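Local coordinates for protein cellulase (Uncultured bacterium, PDB 3WX5) that probably hydrolyses internal beta-1,4-glucosidic bonds of cellulose, as an endoglucanase of glycoside hydrolase family 12, at residues A[23-28]-A[44-49]; A[104-109]-A[237-242]; A[168-173]-A[182-187]. All coordinates share one frame; numbering follows the deposited sequence.

Contact 1 of 3, residues A[23-28]-A[44-49]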
loop_
_atom_site.group_PDB
_atom_site.type_symbol
_atom_site.label_atom_id
_atom_site.label_comp_id
_atom_site.label_asym_id
_atom_site.label_seq_id
_atom_site.Cartn_x
_atom_site.Cartn_y
_atom_site.Cartn_z
ATOM N N CYS A 23 17.415 7.204 -3.916
ATOM C CA CYS A 23 18.083 5.986 -3.433
ATOM C C CYS A 23 18.228 5.912 -1.915
ATOM O O CYS A 23 18.628 4.864 -1.380
ATOM C CB CYS A 23 19.470 5.793 -4.085
ATOM S SG CYS A 23 19.496 5.759 -5.904
ATOM N N ASP A 24 17.971 7.029 -1.231
ATOM C CA ASP A 24 18.040 7.092 0.230
ATOM C C ASP A 24 17.054 6.080 0.793
ATOM O O ASP A 24 15.932 5.982 0.322
ATOM C CB ASP A 24 17.655 8.508 0.718
ATOM C CG ASP A 24 17.771 8.676 2.237
ATOM O OD1 ASP A 24 17.849 7.678 2.992
ATOM O OD2 ASP A 24 17.766 9.838 2.697
ATOM N N ARG A 25 17.474 5.334 1.808
ATOM C CA ARG A 25 16.609 4.337 2.435
ATOM C C ARG A 25 15.253 4.927 2.865
ATOM O O ARG A 25 14.204 4.296 2.665
ATOM C CB ARG A 25 17.365 3.657 3.588
ATOM C CG ARG A 25 16.579 3.353 4.820
ATOM C CD ARG A 25 17.400 2.450 5.747
ATOM N NE ARG A 25 16.576 1.357 6.251
ATOM C CZ ARG A 25 16.742 0.755 7.421
ATOM N NH1 ARG A 25 17.777 1.061 8.197
ATOM N NH2 ARG A 25 15.896 -0.193 7.797
ATOM N N TRP A 26 15.264 6.189 3.296
ATOM C CA TRP A 26 14.033 6.890 3.655
ATOM C C TRP A 26 13.682 8.060 2.730
ATOM O O TRP A 26 12.963 8.990 3.117
ATOM C CB TRP A 26 14.053 7.336 5.124
ATOM C CG TRP A 26 14.413 6.236 6.089
ATOM C CD1 TRP A 26 15.573 6.127 6.808
ATOM C CD2 TRP A 26 13.590 5.136 6.501
ATOM N NE1 TRP A 26 15.554 4.988 7.579
ATOM C CE2 TRP A 26 14.343 4.370 7.424
ATOM C CE3 TRP A 26 12.315 4.689 6.142
ATOM C CZ2 TRP A 26 13.852 3.203 8.007
ATOM C CZ3 TRP A 26 11.835 3.511 6.718
ATOM C CH2 TRP A 26 12.573 2.828 7.689
ATOM N N GLY A 27 14.105 7.964 1.480
ATOM C CA GLY A 27 13.964 9.074 0.548
ATOM C C GLY A 27 12.519 9.200 0.105
ATOM O O GLY A 27 11.745 8.231 0.205
ATOM N N SER A 28 12.113 10.424 -0.237
ATOM C CA SER A 28 10.732 10.671 -0.685
ATOM C C SER A 28 10.654 11.842 -1.669
ATOM O O SER A 28 11.566 12.695 -1.723
ATOM C CB SER A 28 9.846 10.974 0.520
ATOM O OG SER A 28 10.266 12.193 1.137
ATOM N N GLY A 44 12.960 -2.605 5.923
ATOM C CA GLY A 44 13.267 -3.902 6.494
ATOM C C GLY A 44 14.654 -4.479 6.212
ATOM O O GLY A 44 14.907 -5.648 6.518
ATOM N N ALA A 45 15.532 -3.679 5.609
ATOM C CA ALA A 45 16.900 -4.101 5.258
ATOM C C ALA A 45 17.836 -2.928 5.017
ATOM O O ALA A 45 17.392 -1.783 4.959
ATOM C CB ALA A 45 16.889 -5.023 4.004
ATOM N N GLU A 46 19.114 -3.231 4.810
ATOM C CA GLU A 46 20.101 -2.204 4.503
ATOM C C GLU A 46 20.595 -2.330 3.069
ATOM O O GLU A 46 21.458 -1.580 2.639
ATOM C CB GLU A 46 21.287 -2.312 5.455
ATOM C CG GLU A 46 20.898 -2.660 6.878
ATOM C CD GLU A 46 21.484 -1.715 7.890
ATOM O OE1 GLU A 46 21.785 -0.565 7.523
ATOM O OE2 GLU A 46 21.623 -2.115 9.064
ATOM N N THR A 47 20.083 -3.323 2.357
ATOM C CA THR A 47 20.339 -3.460 0.898
ATOM C C THR A 47 19.881 -2.278 0.026
ATOM O O THR A 47 18.896 -1.587 0.321
ATOM C CB THR A 47 19.804 -4.802 0.333
ATOM O OG1 THR A 47 18.493 -5.070 0.877
ATOM C CG2 THR A 47 20.734 -5.927 0.769
ATOM N N ALA A 48 20.582 -2.076 -1.089
ATOM C CA ALA A 48 20.393 -0.894 -1.893
ATOM C C ALA A 48 19.121 -0.971 -2.750
ATOM O O ALA A 48 18.804 -2.010 -3.351
ATOM C CB ALA A 48 21.629 -0.656 -2.787
ATOM N N GLN A 49 18.503 0.182 -2.922
ATOM C CA GLN A 49 17.344 0.314 -3.815
ATOM C C GLN A 49 17.247 1.738 -4.321
ATOM O O GLN A 49 17.330 2.682 -3.534
ATOM C CB GLN A 49 16.062 -0.046 -3.051
ATOM C CG GLN A 49 14.788 0.073 -3.867
ATOM C CD GLN A 49 13.558 -0.107 -2.967
ATOM O OE1 GLN A 49 13.334 -1.177 -2.420
ATOM N NE2 GLN A 49 12.862 0.982 -2.706
HETATM O O HOH W 1 19.420 2.331 -1.160
#
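Cys-23 and Gln-49 bring the two backbones nearest each other, with their CA atoms 5.7 Å apart. The segments 23-28 and 44-49 do not pair as strands here. Instead the CA-H of Cys-23 is directed at Gln-49 O, 3.4 Å from CA to O. One water bridges the chains: it donates to Cys-23 O at 2.7 Å and accepts from Gln-49 N at 2.9 Å. Past Cys-23 the chain makes a type I beta turn from Asp-24 to Gly-27. Asp-24 OD1 accepts from Trp-26 N at 3.0 Å, an Asx turn within the bend. The donor comes from above the carboxylate plane.

The turn presents Arg-25, whose side chain reaches across. Ala-45 O sits 3.2 Å above one face of the guanidinium, toward its rim. Trp-26 CZ2 lies over the opposite face. Arg-25 NE is 3.5 Å from Ala-45 O, but the angle is too poor for a hydrogen bond. The chain's bend at chi3 (-134°) sets NE where it bonds to Val-42 O, just ahead of Gly-44, and NH2 bonds weakly to Trp-43 O. Glu-46 OE1 is 4.4 Å from Arg-25 NH1 and well out of the guanidinium plane, so at most the charges attract.

Cys-23 is also joined to Cys-50 by a disulfide. The Gln-49 side chain bonds to Asn-40 and His-67. The contact lies between two loops. One runs from strand 19-22 to strand 28-31. The other leaves strand 36-39 and ends where Gln-49 begins strand 49-54, with Gln-49 packing on Leu-62 of strand 60-65.

Contact 2 of 3, residues A[104-109]-A[237-242]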
loop_
_atom_site.group_PDB
_atom_site.type_symbol
_atom_site.label_atom_id
_atom_site.label_comp_id
_atom_site.label_asym_id
_atom_site.label_seq_id
_atom_site.Cartn_x
_atom_site.Cartn_y
_atom_site.Cartn_z
ATOM N N LEU A 104 -14.681 5.306 -1.148
ATOM C CA LEU A 104 -13.243 5.318 -1.342
ATOM C C LEU A 104 -12.863 4.400 -2.476
ATOM O O LEU A 104 -13.119 3.198 -2.421
ATOM C CB LEU A 104 -12.541 4.885 -0.061
ATOM C CG LEU A 104 -11.013 4.879 -0.173
ATOM C CD1 LEU A 104 -10.454 6.307 -0.495
ATOM C CD2 LEU A 104 -10.373 4.300 1.132
ATOM N N GLN A 105 -12.277 4.968 -3.523
ATOM C CA GLN A 105 -11.895 4.154 -4.685
ATOM C C GLN A 105 -10.532 4.571 -5.199
ATOM O O GLN A 105 -10.045 5.662 -4.906
ATOM C CB GLN A 105 -12.926 4.267 -5.812
ATOM C CG GLN A 105 -13.078 5.666 -6.381
ATOM C CD GLN A 105 -14.121 5.715 -7.503
ATOM O OE1 GLN A 105 -15.296 5.425 -7.273
ATOM N NE2 GLN A 105 -13.663 5.937 -8.737
ATOM N N SER A 106 -9.925 3.689 -5.981
ATOM C CA SER A 106 -8.594 3.956 -6.482
ATOM C C SER A 106 -8.329 3.280 -7.823
ATOM O O SER A 106 -8.921 2.249 -8.127
ATOM C CB SER A 106 -7.604 3.538 -5.405
ATOM O OG SER A 106 -6.275 3.717 -5.832
ATOM N N ASN A 107 -7.560 3.958 -8.676
ATOM C CA ASN A 107 -6.934 3.355 -9.847
ATOM C C ASN A 107 -5.446 3.067 -9.635
ATOM O O ASN A 107 -4.748 3.844 -8.982
ATOM C CB ASN A 107 -7.058 4.280 -11.074
ATOM C CG ASN A 107 -8.469 4.761 -11.323
ATOM O OD1 ASN A 107 -9.442 4.170 -10.869
ATOM N ND2 ASN A 107 -8.582 5.870 -12.057
ATOM N N TRP A 108 -4.931 2.036 -10.310
ATOM C CA TRP A 108 -3.492 1.769 -10.294
ATOM C C TRP A 108 -3.160 0.830 -11.443
ATOM O O TRP A 108 -3.951 -0.044 -11.780
ATOM C CB TRP A 108 -3.075 1.105 -8.969
ATOM C CG TRP A 108 -1.564 1.014 -8.777
ATOM C CD1 TRP A 108 -0.633 2.014 -8.986
ATOM C CD2 TRP A 108 -0.834 -0.096 -8.227
ATOM N NE1 TRP A 108 0.640 1.530 -8.734
ATOM C CE2 TRP A 108 0.540 0.247 -8.250
ATOM C CE3 TRP A 108 -1.209 -1.363 -7.748
ATOM C CZ2 TRP A 108 1.525 -0.584 -7.706
ATOM C CZ3 TRP A 108 -0.214 -2.210 -7.247
ATOM C CH2 TRP A 108 1.137 -1.827 -7.259
ATOM N N ARG A 109 -1.956 0.960 -11.991
ATOM C CA ARG A 109 -1.470 0.007 -12.985
ATOM C C ARG A 109 -0.054 -0.396 -12.591
ATOM O O ARG A 109 0.752 0.444 -12.213
ATOM C CB ARG A 109 -1.462 0.641 -14.372
ATOM C CG ARG A 109 -0.984 -0.296 -15.475
ATOM C CD ARG A 109 -1.243 0.296 -16.882
ATOM N NE ARG A 109 -0.321 1.389 -17.187
ATOM C CZ ARG A 109 0.935 1.206 -17.595
ATOM N NH1 ARG A 109 1.422 -0.019 -17.733
ATOM N NH2 ARG A 109 1.716 2.244 -17.834
ATOM N N PHE A 237 -1.603 6.101 -10.710
ATOM C CA PHE A 237 -2.238 6.026 -9.379
ATOM C C PHE A 237 -3.242 7.172 -9.192
ATOM O O PHE A 237 -2.948 8.334 -9.524
ATOM C CB PHE A 237 -1.167 6.097 -8.289
ATOM C CG PHE A 237 -1.705 5.992 -6.886
ATOM C CD1 PHE A 237 -2.236 4.793 -6.408
ATOM C CD2 PHE A 237 -1.580 7.060 -6.004
ATOM C CE1 PHE A 237 -2.622 4.673 -5.067
ATOM C CE2 PHE A 237 -1.938 6.937 -4.650
ATOM C CZ PHE A 237 -2.464 5.743 -4.186
ATOM N N SER A 238 -4.406 6.848 -8.640
ATOM C CA SER A 238 -5.382 7.845 -8.255
ATOM C C SER A 238 -6.122 7.324 -7.039
ATOM O O SER A 238 -6.326 6.131 -6.884
ATOM C CB SER A 238 -6.386 8.041 -9.403
ATOM O OG SER A 238 -7.347 9.004 -9.055
ATOM N N VAL A 239 -6.456 8.215 -6.124
ATOM C CA VAL A 239 -7.362 7.852 -5.035
ATOM C C VAL A 239 -8.469 8.870 -4.972
ATOM O O VAL A 239 -8.206 10.061 -5.146
ATOM C CB VAL A 239 -6.643 7.852 -3.686
ATOM C CG1 VAL A 239 -7.674 7.606 -2.571
ATOM C CG2 VAL A 239 -5.548 6.773 -3.674
ATOM N N THR A 240 -9.712 8.407 -4.808
ATOM C CA THR A 240 -10.835 9.338 -4.635
ATOM C C THR A 240 -11.587 9.032 -3.345
ATOM O O THR A 240 -12.131 7.933 -3.167
ATOM C CB THR A 240 -11.832 9.301 -5.821
ATOM O OG1 THR A 240 -11.140 9.598 -7.042
ATOM C CG2 THR A 240 -12.935 10.380 -5.616
ATOM N N LEU A 241 -11.584 9.995 -2.433
ATOM C CA LEU A 241 -12.179 9.807 -1.119
ATOM C C LEU A 241 -13.390 10.733 -0.968
ATOM O O LEU A 241 -13.297 11.937 -1.234
ATOM C CB LEU A 241 -11.157 10.114 -0.022
ATOM C CG LEU A 241 -11.654 10.324 1.425
ATOM C CD1 LEU A 241 -12.211 9.014 2.022
ATOM C CD2 LEU A 241 -10.534 10.881 2.313
ATOM N N THR A 242 -14.470 10.187 -0.425
ATOM C CA THR A 242 -15.637 10.990 -0.079
ATOM C C THR A 242 -16.041 10.767 1.365
ATOM O O THR A 242 -16.259 9.628 1.788
ATOM C CB THR A 242 -16.841 10.648 -0.990
ATOM O OG1 THR A 242 -16.383 10.581 -2.356
ATOM C CG2 THR A 242 -17.882 11.738 -0.866
#
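The rings of Trp-108 and Phe-237 meet obliquely, CD1 to CD1 at 4.1 Å. Asn-107 O and Ser-106 OG also approach the Phe-237 ring obliquely. Beyond the two strands, Phe-237 packs edge-to-face with Tyr-36, and Trp-108 meets Phe-223 with the planes at about 45°. The indole NE1 bonds to Ser-234 OG.

Ser-106 carries its OG anti to the backbone N (chi1 178°), beside its own carbonyl carbon. From there it donates to Ser-238 O at 2.6 Å, nearly along the C=O axis. The same oxygen takes a weak bond from Asn-107 N at 3.1 Å. Ser-106 OG is also bonded to Tyr-122 OH. An alanine in place of Ser-106 would probably leave Ser-238 O with only the weak Asn-107 bond between these strands and the Tyr-122 hydroxyl without its mate.

Leu-104 CD1 touches Val-239 CG1 at 3.7 Å and Leu-241 CB at 3.9 Å. On the other face of the sheet, Gln-105 and Thr-240 run side by side, CG to CB at 3.9 Å. Their backbones form a hydrogen-bonded pair, with Thr-240 N reaching Gln-105 O at 2.8 Å.

Leu-104, Trp-108, Phe-237 and Val-239 all touch strand 215-225 of the other sheet. Antiparallel strands with a largely apolar face turned to a second sheet are what the beta sandwich (jelly roll) of family 12 is built from.

Contact 3 of 3, residues A[168-173]-A[182-187]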
loop_
_atom_site.group_PDB
_atom_site.type_symbol
_atom_site.label_atom_id
_atom_site.label_comp_id
_atom_site.label_asym_id
_atom_site.label_seq_id
_atom_site.Cartn_x
_atom_site.Cartn_y
_atom_site.Cartn_z
ATOM N N THR A 168 -12.729 -11.865 -6.345
ATOM C CA THR A 168 -12.670 -12.824 -5.256
ATOM C C THR A 168 -11.298 -12.737 -4.581
ATOM O O THR A 168 -10.276 -12.586 -5.278
ATOM C CB THR A 168 -12.907 -14.266 -5.845
ATOM O OG1 THR A 168 -14.272 -14.300 -6.304
ATOM C CG2 THR A 168 -12.774 -15.308 -4.773
ATOM N N TRP A 169 -11.282 -12.876 -3.250
ATOM C CA TRP A 169 -10.078 -12.677 -2.423
ATOM C C TRP A 169 -9.977 -13.706 -1.302
ATOM O O TRP A 169 -10.953 -14.009 -0.635
ATOM C CB TRP A 169 -10.077 -11.264 -1.794
ATOM C CG TRP A 169 -10.493 -10.168 -2.789
ATOM C CD1 TRP A 169 -11.782 -9.831 -3.148
ATOM C CD2 TRP A 169 -9.627 -9.323 -3.572
ATOM N NE1 TRP A 169 -11.754 -8.888 -4.165
ATOM C CE2 TRP A 169 -10.452 -8.548 -4.427
ATOM C CE3 TRP A 169 -8.235 -9.136 -3.629
ATOM C CZ2 TRP A 169 -9.934 -7.559 -5.276
ATOM C CZ3 TRP A 169 -7.723 -8.207 -4.531
ATOM C CH2 TRP A 169 -8.580 -7.434 -5.352
ATOM N N GLU A 170 -8.754 -14.151 -1.040
ATOM C CA GLU A 170 -8.385 -14.785 0.230
ATOM C C GLU A 170 -8.278 -13.759 1.327
ATOM O O GLU A 170 -7.669 -12.714 1.115
ATOM C CB GLU A 170 -7.006 -15.443 0.081
ATOM C CG GLU A 170 -6.917 -16.429 -1.102
ATOM C CD GLU A 170 -5.522 -16.971 -1.295
ATOM O OE1 GLU A 170 -4.662 -16.694 -0.446
ATOM O OE2 GLU A 170 -5.261 -17.636 -2.322
ATOM N N VAL A 171 -8.807 -14.068 2.518
ATOM C CA VAL A 171 -8.669 -13.155 3.648
ATOM C C VAL A 171 -7.665 -13.740 4.640
ATOM O O VAL A 171 -7.787 -14.914 5.024
ATOM C CB VAL A 171 -10.031 -12.911 4.355
ATOM C CG1 VAL A 171 -9.906 -11.827 5.386
ATOM C CG2 VAL A 171 -11.124 -12.524 3.320
ATOM N N TRP A 172 -6.613 -12.974 4.936
ATOM C CA TRP A 172 -5.560 -13.376 5.900
ATOM C C TRP A 172 -5.566 -12.431 7.069
ATOM O O TRP A 172 -5.796 -11.230 6.877
ATOM C CB TRP A 172 -4.186 -13.292 5.237
ATOM C CG TRP A 172 -4.014 -14.293 4.140
ATOM C CD1 TRP A 172 -4.605 -14.285 2.897
ATOM C CD2 TRP A 172 -3.240 -15.479 4.215
ATOM N NE1 TRP A 172 -4.230 -15.419 2.187
ATOM C CE2 TRP A 172 -3.375 -16.154 2.976
ATOM C CE3 TRP A 172 -2.363 -16.001 5.188
ATOM C CZ2 TRP A 172 -2.694 -17.350 2.701
ATOM C CZ3 TRP A 172 -1.725 -17.200 4.932
ATOM C CH2 TRP A 172 -1.878 -17.858 3.691
ATOM N N PHE A 173 -5.329 -12.950 8.279
ATOM C CA PHE A 173 -5.400 -12.114 9.478
ATOM C C PHE A 173 -4.218 -12.426 10.396
ATOM O O PHE A 173 -3.942 -13.598 10.656
ATOM C CB PHE A 173 -6.709 -12.373 10.253
ATOM C CG PHE A 173 -6.793 -11.625 11.564
ATOM C CD1 PHE A 173 -6.758 -10.242 11.579
ATOM C CD2 PHE A 173 -6.754 -12.306 12.772
ATOM C CE1 PHE A 173 -6.780 -9.537 12.772
ATOM C CE2 PHE A 173 -6.780 -11.614 13.971
ATOM C CZ PHE A 173 -6.765 -10.222 13.964
ATOM N N ALA A 182 -5.017 -9.029 5.221
ATOM C CA ALA A 182 -4.582 -8.982 3.818
ATOM C C ALA A 182 -5.625 -9.655 2.935
ATOM O O ALA A 182 -6.078 -10.776 3.230
ATOM C CB ALA A 182 -3.245 -9.663 3.661
ATOM N N TYR A 183 -5.956 -9.006 1.826
ATOM C CA TYR A 183 -6.842 -9.622 0.837
ATOM C C TYR A 183 -5.993 -9.962 -0.363
ATOM O O TYR A 183 -5.509 -9.069 -1.036
ATOM C CB TYR A 183 -7.961 -8.654 0.419
ATOM C CG TYR A 183 -8.889 -8.325 1.580
ATOM C CD1 TYR A 183 -8.559 -7.317 2.492
ATOM C CD2 TYR A 183 -10.049 -9.078 1.811
ATOM C CE1 TYR A 183 -9.386 -7.040 3.598
ATOM C CE2 TYR A 183 -10.896 -8.794 2.904
ATOM C CZ TYR A 183 -10.555 -7.773 3.784
ATOM O OH TYR A 183 -11.299 -7.552 4.930
ATOM N N ARG A 184 -5.840 -11.251 -0.651
ATOM C CA ARG A 184 -5.017 -11.654 -1.778
ATOM C C ARG A 184 -5.949 -12.067 -2.908
ATOM O O ARG A 184 -6.688 -13.045 -2.766
ATOM C CB ARG A 184 -4.120 -12.842 -1.382
ATOM C CG ARG A 184 -3.118 -13.217 -2.473
ATOM C CD ARG A 184 -2.346 -14.516 -2.150
ATOM N NE ARG A 184 -1.079 -14.481 -2.866
ATOM C CZ ARG A 184 0.057 -15.020 -2.419
ATOM N NH1 ARG A 184 0.053 -15.751 -1.302
ATOM N NH2 ARG A 184 1.191 -14.820 -3.092
ATOM N N ARG A 185 -5.812 -11.443 -4.075
ATOM C CA ARG A 185 -6.762 -11.731 -5.173
ATOM C C ARG A 185 -6.571 -13.196 -5.573
ATOM O O ARG A 185 -5.440 -13.696 -5.530
ATOM C CB ARG A 185 -6.480 -10.834 -6.381
ATOM C CG ARG A 185 -7.723 -10.585 -7.238
ATOM C CD ARG A 185 -7.382 -9.597 -8.356
ATOM N NE ARG A 185 -8.561 -9.167 -9.117
ATOM C CZ ARG A 185 -9.150 -9.887 -10.062
ATOM N NH1 ARG A 185 -8.670 -11.092 -10.397
ATOM N NH2 ARG A 185 -10.164 -9.350 -10.748
ATOM N N THR A 186 -7.659 -13.895 -5.882
ATOM C CA THR A 186 -7.566 -15.343 -6.177
ATOM C C THR A 186 -6.850 -15.585 -7.503
ATOM O O THR A 186 -6.301 -16.676 -7.732
ATOM C CB THR A 186 -8.953 -16.039 -6.197
ATOM O OG1 THR A 186 -9.797 -15.377 -7.131
ATOM C CG2 THR A 186 -9.629 -15.965 -4.816
ATOM N N THR A 187 -6.930 -14.609 -8.415
ATOM C CA THR A 187 -5.997 -14.550 -9.543
ATOM C C THR A 187 -5.381 -13.174 -9.702
ATOM O O THR A 187 -6.038 -12.160 -9.452
ATOM C CB THR A 187 -6.659 -14.954 -10.892
ATOM O OG1 THR A 187 -7.721 -14.056 -11.183
ATOM C CG2 THR A 187 -7.228 -16.379 -10.803
HETATM O O HOH W 2 -4.599 -16.168 -4.565
HETATM O O HOH W 3 -2.114 -17.502 -0.915
#
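Glu-170 OE1, lying beside the side chain of Arg-184, is gripped by two good donors. Trp-172 NE1 reaches it at 3.0 Å, on the anti lone pair and in the indole plane, and water 3 donates to it at 2.7 Å. Arg-158 adds a weak, long ion pair. This is one face of the antiparallel beta hairpin of strands 167-175 and 179-185.

Glu-170 and Arg-184 form a hydrogen-bonded pair, and their side chains run the same way. Their charged ends do not touch, for OE1 stays 4.9 Å from Arg-184 NE. Water 3 accepts weakly from Arg-184 NH1 and so bridges the two. The guanidinium has other partners: NH2 bonds to Val-152 O, and Trp-148 meets it by cation-pi. The other carboxylate oxygen is served by water 2, which donates to Glu-170 OE2 and to Arg-185 O.

On the opposite face, Arg-185 CG lies over one face of the Trp-169 ring, offset toward the rim. It stands 3.8 Å from the centroid of the six-membered ring and 19° off its normal, a CH-pi contact. Val-171 CG2 touches Tyr-183 CE2 at 3.8 Å. Phe-200 of helix 197-206 meets both Trp-169 and Tyr-183 edge-to-face. Trp-169 NE1 bonds to Leu-164 O, and Tyr-183 OH to Asp-203.

Where strand 179-185 ends, Thr-186 N still bonds to Thr-168 O at 3.0 Å. In Arg-185, CD continues the line of the chain (chi2 176°). At its head, Arg-185 NH1 donates to Thr-187 O at 3.0 Å, close to the guanidinium plane.

In the fold
Along the chain, contact 1 closes before contact 2 opens, and contact 3 is nested inside the long loop that contact 2 closes. Contact 2 pairs strands 101-111 and 233-243 of the six-stranded antiparallel sheet. Contact 3 lies in the larger mixed sheet, its centre about 19 Å from that of contact 2. Helix 197-206 packs against side chains of both. Contact 1 is on the opposite side of the chain's centre, about 26 Å from contact 2 and 28 Å from contact 3, centre to centre. Its two loops each lead from one sheet to the other. Together the three contacts sample both layers of the sandwich and the connections between them.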